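Local atomic coordinates of fluvirucin B1 DH domain from module 1 (Actinomadura vulgaris, PDB entry 6OBV), a protein that probably catalyses the loss of water from a beta-hydroxyacyl intermediate during chain extension by module 1 of the fluvirucin B1 polyketide synthase. Residues A[100-105]-A[248-253]; A[207-212]-A[264-269]; A[73-78]-A[107-112]. All coordinates share one frame; numbering follows the deposited sequence.

Contact 1. Residues A[100-105]-A[248-253]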
# COMPACT_ATOMS: atom_id res chain seq x y z
N GLU A 100 -9.78 20.40 -7.28
CA GLU A 100 -10.37 19.99 -8.55
C GLU A 100 -10.47 18.47 -8.54
O GLU A 100 -9.57 17.79 -8.03
CB GLU A 100 -9.52 20.50 -9.72
CG GLU A 100 -10.18 20.42 -11.08
CD GLU A 100 -10.03 19.05 -11.71
OE1 GLU A 100 -10.94 18.63 -12.47
OE2 GLU A 100 -9.00 18.39 -11.44
N LEU A 101 -11.58 17.93 -9.05
CA LEU A 101 -11.66 16.49 -9.34
C LEU A 101 -12.53 16.28 -10.57
O LEU A 101 -13.64 16.81 -10.65
CB LEU A 101 -12.22 15.72 -8.14
CG LEU A 101 -12.21 14.19 -8.11
CD1 LEU A 101 -10.86 13.65 -7.66
CD2 LEU A 101 -13.27 13.68 -7.16
N THR A 102 -12.02 15.53 -11.55
CA THR A 102 -12.79 15.15 -12.73
C THR A 102 -13.09 13.66 -12.64
O THR A 102 -12.19 12.87 -12.33
CB THR A 102 -12.05 15.46 -14.04
OG1 THR A 102 -11.63 16.82 -14.05
CG2 THR A 102 -12.96 15.23 -15.24
N LEU A 103 -14.35 13.29 -12.88
CA LEU A 103 -14.71 11.88 -13.01
C LEU A 103 -14.40 11.44 -14.43
O LEU A 103 -14.84 12.07 -15.40
CB LEU A 103 -16.18 11.65 -12.67
CG LEU A 103 -16.66 11.86 -11.22
CD1 LEU A 103 -15.61 11.44 -10.13
CD2 LEU A 103 -17.18 13.26 -10.97
N GLU A 104 -13.61 10.38 -14.57
CA GLU A 104 -13.14 9.95 -15.88
C GLU A 104 -13.91 8.77 -16.43
O GLU A 104 -14.38 8.80 -17.57
CB GLU A 104 -11.65 9.61 -15.80
CG GLU A 104 -10.85 10.64 -15.04
CD GLU A 104 -9.38 10.52 -15.31
OE1 GLU A 104 -8.94 9.40 -15.63
OE2 GLU A 104 -8.67 11.54 -15.21
N ALA A 105 -14.06 7.71 -15.63
CA ALA A 105 -14.72 6.49 -16.06
C ALA A 105 -15.71 6.09 -14.98
O ALA A 105 -15.34 6.01 -13.79
CB ALA A 105 -13.72 5.34 -16.33
N LEU A 248 -24.99 13.14 -14.80
CA LEU A 248 -24.25 12.77 -13.60
C LEU A 248 -23.13 13.77 -13.34
O LEU A 248 -22.61 14.37 -14.28
CB LEU A 248 -23.64 11.37 -13.73
CG LEU A 248 -24.59 10.22 -14.04
CD1 LEU A 248 -23.80 8.93 -14.25
CD2 LEU A 248 -25.59 10.06 -12.91
N PRO A 249 -22.76 13.97 -12.08
CA PRO A 249 -21.60 14.82 -11.76
C PRO A 249 -20.38 14.43 -12.58
O PRO A 249 -20.13 13.26 -12.85
CB PRO A 249 -21.37 14.57 -10.27
CG PRO A 249 -22.70 14.13 -9.74
CD PRO A 249 -23.39 13.40 -10.87
N PHE A 250 -19.61 15.44 -12.98
CA PHE A 250 -18.46 15.18 -13.82
C PHE A 250 -17.21 15.89 -13.31
O PHE A 250 -16.15 15.27 -13.19
CB PHE A 250 -18.78 15.58 -15.27
CG PHE A 250 -17.58 15.60 -16.17
CD1 PHE A 250 -16.95 14.42 -16.53
CD2 PHE A 250 -17.10 16.80 -16.67
CE1 PHE A 250 -15.83 14.45 -17.37
CE2 PHE A 250 -15.99 16.84 -17.50
CZ PHE A 250 -15.36 15.66 -17.85
N ALA A 251 -17.31 17.19 -13.00
CA ALA A 251 -16.15 17.96 -12.55
C ALA A 251 -16.48 18.76 -11.31
O ALA A 251 -17.53 19.42 -11.24
CB ALA A 251 -15.64 18.90 -13.65
N TRP A 252 -15.58 18.72 -10.32
CA TRP A 252 -15.74 19.42 -9.06
C TRP A 252 -14.61 20.43 -8.90
O TRP A 252 -13.47 20.14 -9.26
CB TRP A 252 -15.72 18.44 -7.88
CG TRP A 252 -16.70 17.30 -8.00
CD1 TRP A 252 -16.62 16.22 -8.84
CD2 TRP A 252 -17.90 17.13 -7.24
NE1 TRP A 252 -17.71 15.39 -8.65
CE2 TRP A 252 -18.51 15.92 -7.68
CE3 TRP A 252 -18.53 17.87 -6.23
CZ2 TRP A 252 -19.70 15.45 -7.14
CZ3 TRP A 252 -19.72 17.40 -5.70
CH2 TRP A 252 -20.29 16.20 -6.15
N ASN A 253 -14.93 21.62 -8.37
CA ASN A 253 -13.89 22.57 -7.99
C ASN A 253 -14.20 23.17 -6.63
O ASN A 253 -15.35 23.48 -6.33
CB ASN A 253 -13.73 23.70 -9.01
CG ASN A 253 -13.39 23.16 -10.39
OD1 ASN A 253 -14.24 22.52 -11.03
ND2 ASN A 253 -12.15 23.39 -10.84

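Contact 2. Residues A[207-212]-A[264-269]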
# COMPACT_ATOMS: atom_id res chain seq x y z
N PHE A 207 -33.16 25.96 -2.22
CA PHE A 207 -32.83 25.60 -0.86
C PHE A 207 -33.46 24.24 -0.57
O PHE A 207 -34.59 23.97 -1.00
CB PHE A 207 -33.34 26.65 0.10
CG PHE A 207 -32.81 28.01 -0.19
CD1 PHE A 207 -31.57 28.41 0.32
CD2 PHE A 207 -33.54 28.92 -0.95
CE1 PHE A 207 -31.05 29.67 0.04
CE2 PHE A 207 -33.04 30.19 -1.22
CZ PHE A 207 -31.80 30.57 -0.72
N ALA A 208 -32.74 23.39 0.15
CA ALA A 208 -33.20 22.03 0.37
C ALA A 208 -32.85 21.60 1.78
O ALA A 208 -31.90 22.10 2.39
CB ALA A 208 -32.57 21.04 -0.63
N GLU A 209 -33.64 20.67 2.29
CA GLU A 209 -33.27 19.90 3.46
C GLU A 209 -33.24 18.44 3.05
O GLU A 209 -34.16 17.96 2.38
CB GLU A 209 -34.24 20.12 4.62
CG GLU A 209 -34.29 21.54 5.08
CD GLU A 209 -35.22 21.74 6.27
OE1 GLU A 209 -35.95 20.80 6.63
OE2 GLU A 209 -35.21 22.86 6.85
N VAL A 210 -32.16 17.75 3.43
CA VAL A 210 -31.86 16.39 2.99
C VAL A 210 -31.46 15.57 4.21
O VAL A 210 -30.67 16.04 5.04
CB VAL A 210 -30.72 16.39 1.95
CG1 VAL A 210 -30.55 15.01 1.38
CG2 VAL A 210 -30.99 17.40 0.86
N GLU A 211 -32.02 14.36 4.34
CA GLU A 211 -31.78 13.50 5.50
C GLU A 211 -31.52 12.07 5.06
O GLU A 211 -32.21 11.55 4.17
CB GLU A 211 -32.97 13.51 6.48
CG GLU A 211 -33.60 14.87 6.78
CD GLU A 211 -35.02 14.76 7.32
OE1 GLU A 211 -35.43 13.65 7.73
OE2 GLU A 211 -35.74 15.78 7.32
N LEU A 212 -30.55 11.41 5.70
CA LEU A 212 -30.31 10.00 5.44
C LEU A 212 -31.42 9.13 6.05
O LEU A 212 -32.01 9.48 7.07
CB LEU A 212 -28.98 9.56 6.04
CG LEU A 212 -27.71 10.19 5.49
CD1 LEU A 212 -26.52 9.71 6.30
CD2 LEU A 212 -27.57 9.80 4.04
N ARG A 264 -28.12 14.96 8.56
CA ARG A 264 -29.11 15.81 7.91
C ARG A 264 -28.44 17.14 7.62
O ARG A 264 -27.59 17.59 8.39
CB ARG A 264 -30.35 16.01 8.80
CG ARG A 264 -30.81 14.74 9.52
CD ARG A 264 -31.99 14.99 10.44
NE ARG A 264 -31.76 16.13 11.32
CZ ARG A 264 -32.72 16.71 12.04
NH1 ARG A 264 -33.96 16.24 11.99
NH2 ARG A 264 -32.44 17.76 12.82
N VAL A 265 -28.78 17.76 6.49
CA VAL A 265 -28.14 19.01 6.10
C VAL A 265 -29.15 19.94 5.46
O VAL A 265 -30.22 19.52 5.00
CB VAL A 265 -26.95 18.80 5.13
CG1 VAL A 265 -25.79 18.00 5.79
CG2 VAL A 265 -27.42 18.18 3.81
N ARG A 266 -28.79 21.21 5.42
CA ARG A 266 -29.42 22.18 4.55
C ARG A 266 -28.52 22.43 3.35
O ARG A 266 -27.29 22.31 3.43
CB ARG A 266 -29.67 23.48 5.29
CG ARG A 266 -30.48 23.35 6.58
CD ARG A 266 -30.27 24.61 7.39
NE ARG A 266 -31.13 24.67 8.56
CZ ARG A 266 -31.22 25.73 9.35
NH1 ARG A 266 -30.49 26.81 9.09
NH2 ARG A 266 -32.03 25.72 10.40
N VAL A 267 -29.14 22.77 2.22
CA VAL A 267 -28.43 22.93 0.96
C VAL A 267 -28.83 24.25 0.32
O VAL A 267 -30.01 24.62 0.32
CB VAL A 267 -28.72 21.76 0.00
CG1 VAL A 267 -27.89 21.89 -1.28
CG2 VAL A 267 -28.40 20.45 0.70
N HIS A 268 -27.84 24.98 -0.19
CA HIS A 268 -28.06 26.23 -0.91
C HIS A 268 -27.36 26.10 -2.26
O HIS A 268 -26.13 26.18 -2.34
CB HIS A 268 -27.52 27.40 -0.10
CG HIS A 268 -27.67 28.74 -0.76
ND1 HIS A 268 -28.61 28.99 -1.74
CD2 HIS A 268 -27.00 29.90 -0.58
CE1 HIS A 268 -28.50 30.24 -2.14
NE2 HIS A 268 -27.53 30.82 -1.46
N ALA A 269 -28.12 25.88 -3.34
CA ALA A 269 -27.54 25.75 -4.67
C ALA A 269 -27.93 26.92 -5.55
O ALA A 269 -29.07 27.40 -5.51
CB ALA A 269 -27.98 24.46 -5.35
O HOH W 1 -33.20 22.82 8.95

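Contact 3. Residues A[73-78]-A[107-112]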
# COMPACT_ATOMS: atom_id res chain seq x y z
N GLU A 73 -30.95 -0.49 -14.63
CA GLU A 73 -30.57 -1.64 -13.82
C GLU A 73 -29.08 -1.70 -13.52
O GLU A 73 -28.60 -2.69 -12.96
CB GLU A 73 -31.03 -2.95 -14.49
CG GLU A 73 -32.55 -3.05 -14.75
CD GLU A 73 -33.41 -2.85 -13.50
OE1 GLU A 73 -32.92 -3.03 -12.37
OE2 GLU A 73 -34.60 -2.49 -13.67
N THR A 74 -28.33 -0.64 -13.85
CA THR A 74 -26.89 -0.59 -13.66
C THR A 74 -26.58 0.12 -12.35
O THR A 74 -26.91 1.30 -12.19
CB THR A 74 -26.21 0.15 -14.81
OG1 THR A 74 -26.45 -0.54 -16.03
CG2 THR A 74 -24.70 0.22 -14.58
N VAL A 75 -25.94 -0.59 -11.43
CA VAL A 75 -25.47 0.02 -10.19
C VAL A 75 -24.17 0.76 -10.48
O VAL A 75 -23.22 0.18 -11.00
CB VAL A 75 -25.27 -1.05 -9.09
CG1 VAL A 75 -24.81 -0.40 -7.80
CG2 VAL A 75 -26.55 -1.83 -8.89
N LEU A 76 -24.15 2.06 -10.15
CA LEU A 76 -23.01 2.94 -10.36
C LEU A 76 -22.55 3.52 -9.04
O LEU A 76 -23.37 4.07 -8.29
CB LEU A 76 -23.35 4.10 -11.30
CG LEU A 76 -23.60 3.67 -12.74
CD1 LEU A 76 -24.17 4.83 -13.53
CD2 LEU A 76 -22.29 3.16 -13.32
N PHE A 77 -21.26 3.44 -8.77
CA PHE A 77 -20.70 4.13 -7.62
C PHE A 77 -20.96 5.63 -7.78
O PHE A 77 -20.74 6.17 -8.87
CB PHE A 77 -19.21 3.83 -7.51
CG PHE A 77 -18.57 4.30 -6.22
CD1 PHE A 77 -18.78 3.61 -5.03
CD2 PHE A 77 -17.75 5.43 -6.21
CE1 PHE A 77 -18.19 4.04 -3.85
CE2 PHE A 77 -17.15 5.87 -5.03
CZ PHE A 77 -17.36 5.16 -3.85
N PRO A 78 -21.45 6.32 -6.76
CA PRO A 78 -21.80 7.74 -6.94
C PRO A 78 -20.56 8.61 -7.03
O PRO A 78 -19.58 8.40 -6.32
CB PRO A 78 -22.62 8.07 -5.68
CG PRO A 78 -22.15 7.08 -4.63
CD PRO A 78 -21.66 5.83 -5.37
N LEU A 107 -17.76 3.78 -12.50
CA LEU A 107 -17.46 2.55 -11.77
C LEU A 107 -18.77 1.80 -11.60
O LEU A 107 -19.63 2.22 -10.82
CB LEU A 107 -16.82 2.85 -10.41
CG LEU A 107 -16.75 1.69 -9.42
CD1 LEU A 107 -16.05 0.43 -10.01
CD2 LEU A 107 -16.08 2.13 -8.13
N VAL A 108 -18.93 0.73 -12.38
CA VAL A 108 -20.09 -0.15 -12.27
C VAL A 108 -19.84 -1.14 -11.14
O VAL A 108 -18.76 -1.75 -11.06
CB VAL A 108 -20.34 -0.89 -13.60
CG1 VAL A 108 -21.28 -2.06 -13.40
CG2 VAL A 108 -20.90 0.05 -14.65
N ILE A 109 -20.83 -1.32 -10.27
CA ILE A 109 -20.79 -2.35 -9.24
C ILE A 109 -21.60 -3.54 -9.73
O ILE A 109 -22.82 -3.45 -9.87
CB ILE A 109 -21.37 -1.86 -7.90
CG1 ILE A 109 -20.81 -0.49 -7.50
CG2 ILE A 109 -21.13 -2.93 -6.84
CD1 ILE A 109 -19.37 -0.51 -7.04
N GLU A 110 -20.93 -4.67 -9.94
CA GLU A 110 -21.59 -5.84 -10.51
C GLU A 110 -22.07 -6.75 -9.38
O GLU A 110 -21.31 -7.56 -8.85
CB GLU A 110 -20.64 -6.58 -11.46
CG GLU A 110 -21.36 -7.44 -12.49
CD GLU A 110 -22.42 -6.67 -13.27
OE1 GLU A 110 -22.07 -5.66 -13.93
OE2 GLU A 110 -23.60 -7.09 -13.24
N GLY A 111 -23.35 -6.62 -9.02
CA GLY A 111 -23.90 -7.49 -7.99
C GLY A 111 -23.24 -7.24 -6.65
O GLY A 111 -22.94 -6.10 -6.28
N ASP A 112 -22.98 -8.33 -5.92
CA ASP A 112 -22.31 -8.26 -4.62
C ASP A 112 -20.81 -8.54 -4.72
O ASP A 112 -20.17 -8.83 -3.70
CB ASP A 112 -22.97 -9.23 -3.63
CG ASP A 112 -22.83 -10.68 -4.05
OD1 ASP A 112 -22.42 -10.95 -5.20
OD2 ASP A 112 -23.11 -11.57 -3.21
O HOH W 2 -24.60 -3.15 -12.20
O HOH W 3 -18.97 5.79 -11.23

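Contact 1. Residues A[100-105]-A[248-253]
Leu101 and Trp252 form the hydrogen-bonded pair at the centre of two antiparallel strands, Leu101 N donating to Trp252 O (2.9 Å) and Trp252 N to Leu101 O (2.7 Å), while Leu103 N reaches Phe250 O at 2.7 Å in a nearly straight bond (174°). On the opposite edge of strand 247-257, Phe250 and Ala251 both face Ile296 of strand 288-299, a classic beta bulge; the pairing with 100-103 runs on past it. Thr102 and Phe250 lie alongside, the CG2 methyl of Thr102 over one face of the phenyl ring, 4.0 Å from its centroid, in a CH-pi contact. With Phe250 CG anti to the backbone N (chi1 169°), the ring swings back to the methyl although its CB starts away from it. The hydroxyl of Thr102 turns instead along its strand and donates to Glu100 OE1, in a bond suspiciously short and of doubtful length. Beside it, Glu100 CG packs against Asn253 ND2 at 3.6 Å. The indole and Leu101 and Leu103 occupy the other face, where helix 79-92 packs on all three. Leu103 CD2 meets the indole edge near NE1, 3.2 Å away. Leu101 O also lies at this edge, and NE1 has no hydrogen-bond partner in the model: here the tryptophan acts as an apolar filler where the two hotdog halves of the dehydratase meet, and pays with a buried, unsatisfied N-H.

Contact 2. Residues A[207-212]-A[264-269]
Phe207 and His268, a non-hydrogen-bonded pair on antiparallel strands, send their rings out side by side. The planes are nearly parallel (15°) but slid apart, so overlap is slight: only the CE1 corner of the phenyl ring lies over the imidazole face, 3.1 Å from His268 ND1. Different first torsions bring the rings together, Phe207 CG lying beside its backbone N (chi1 -57°) and His268 CG anti to its own. Further along the same face, Glu211 and Arg264 run alongside each other through their methylenes, CG to CG at 3.9 Å, while their charged ends stay apart. The other face is apolar. Ala208 CB meets Val267 CB at 4.0 Å, and the CG2 methyls of Val210 and Val267 touch at the same distance; small or beta-branched residues suit a surface on which a helix packs closely. That helix, 227-232, lays Leu229 on Val210 and Val265, as expected of a hotdog fold, in which a curved antiparallel sheet wraps round a central helix; these strands belong to the second of the two hotdogs of a polyketide synthase dehydratase. Four backbone bonds, two round Ala208 and Val267 and two round Val210 and Val265, fix the register. On the face of Glu209 and Arg266 a water joins the two, donating to Glu209 OE2 (2.9 Å) and accepting from Arg266 NE (2.8 Å) in the guanidinium plane. A second shell positions these groups: Arg198 makes salt bridges to both Glu209 and Glu211, and Trp165 donates its indole N-H to Glu209 OE2 while its ring takes Arg266 in a cation-pi contact.

Contact 3. Residues A[73-78]-A[107-112]
Phe77 grips Leu107 through backbone and side chain alike: Phe77 N donates to Leu107 O at 2.9 Å, and beside it Phe77 CB packs on Leu107 CD2 at 3.6 Å. Further out, Phe77 CG is 3.8 Å and Phe77 CD2 4.2 Å from Leu107 CD2. With CG anti to the backbone N (chi1 -170°), the ring leads away from 107-112 and enters the core, where Pro78 CD lies over one face and Phe82 of helix 79-92 makes an edge-to-face pair with it. A large aromatic thus suits a place that touches both the segment 107-112 and helix 79-92. On the other side of Leu76 the backbone bond is repeated, Ile109 N to Val75 O, but here the donor stands 40° above the carbonyl plane. Val75 CG1 packs on Ile109 CB at 3.7 Å. Val108 CG2 meets Leu76 CD2 and Thr74 CG2, branched residues filling a small apolar patch. In each pair a water takes the place of the second direct bond, one linking Val75 N with Ile109 O and the other Phe77 O with Leu107 N. The pairing is therefore a single bridge extended by solvent. By sequence, 73-78 ends the HxxxGxxxxP motif of dehydratases, with Pro78 in the proline position, Glu73 in the glycine position and His69, whose ND1 is hydrogen-bonded to Leu76 O, in the histidine position.

How the contacts relate
From the N terminus, residues 73-78 come first, followed by helix 79-92 and the strand carrying 100-105; contact 3 then closes a short loop when 107-112 returns to them. Contact 1 opens inside that loop and closes only at 248-253, so the two cross, and they touch where Leu248 CD1 packs on Leu76 CD1. Contact 2 opens at 207-212, within the long span of contact 1, and closes at 264-269 beyond it, crossing it as well; contacts 3 and 2 follow in series. Contact 3 thus stays within the first hotdog, contact 2 within the second, and contact 1 joins the two.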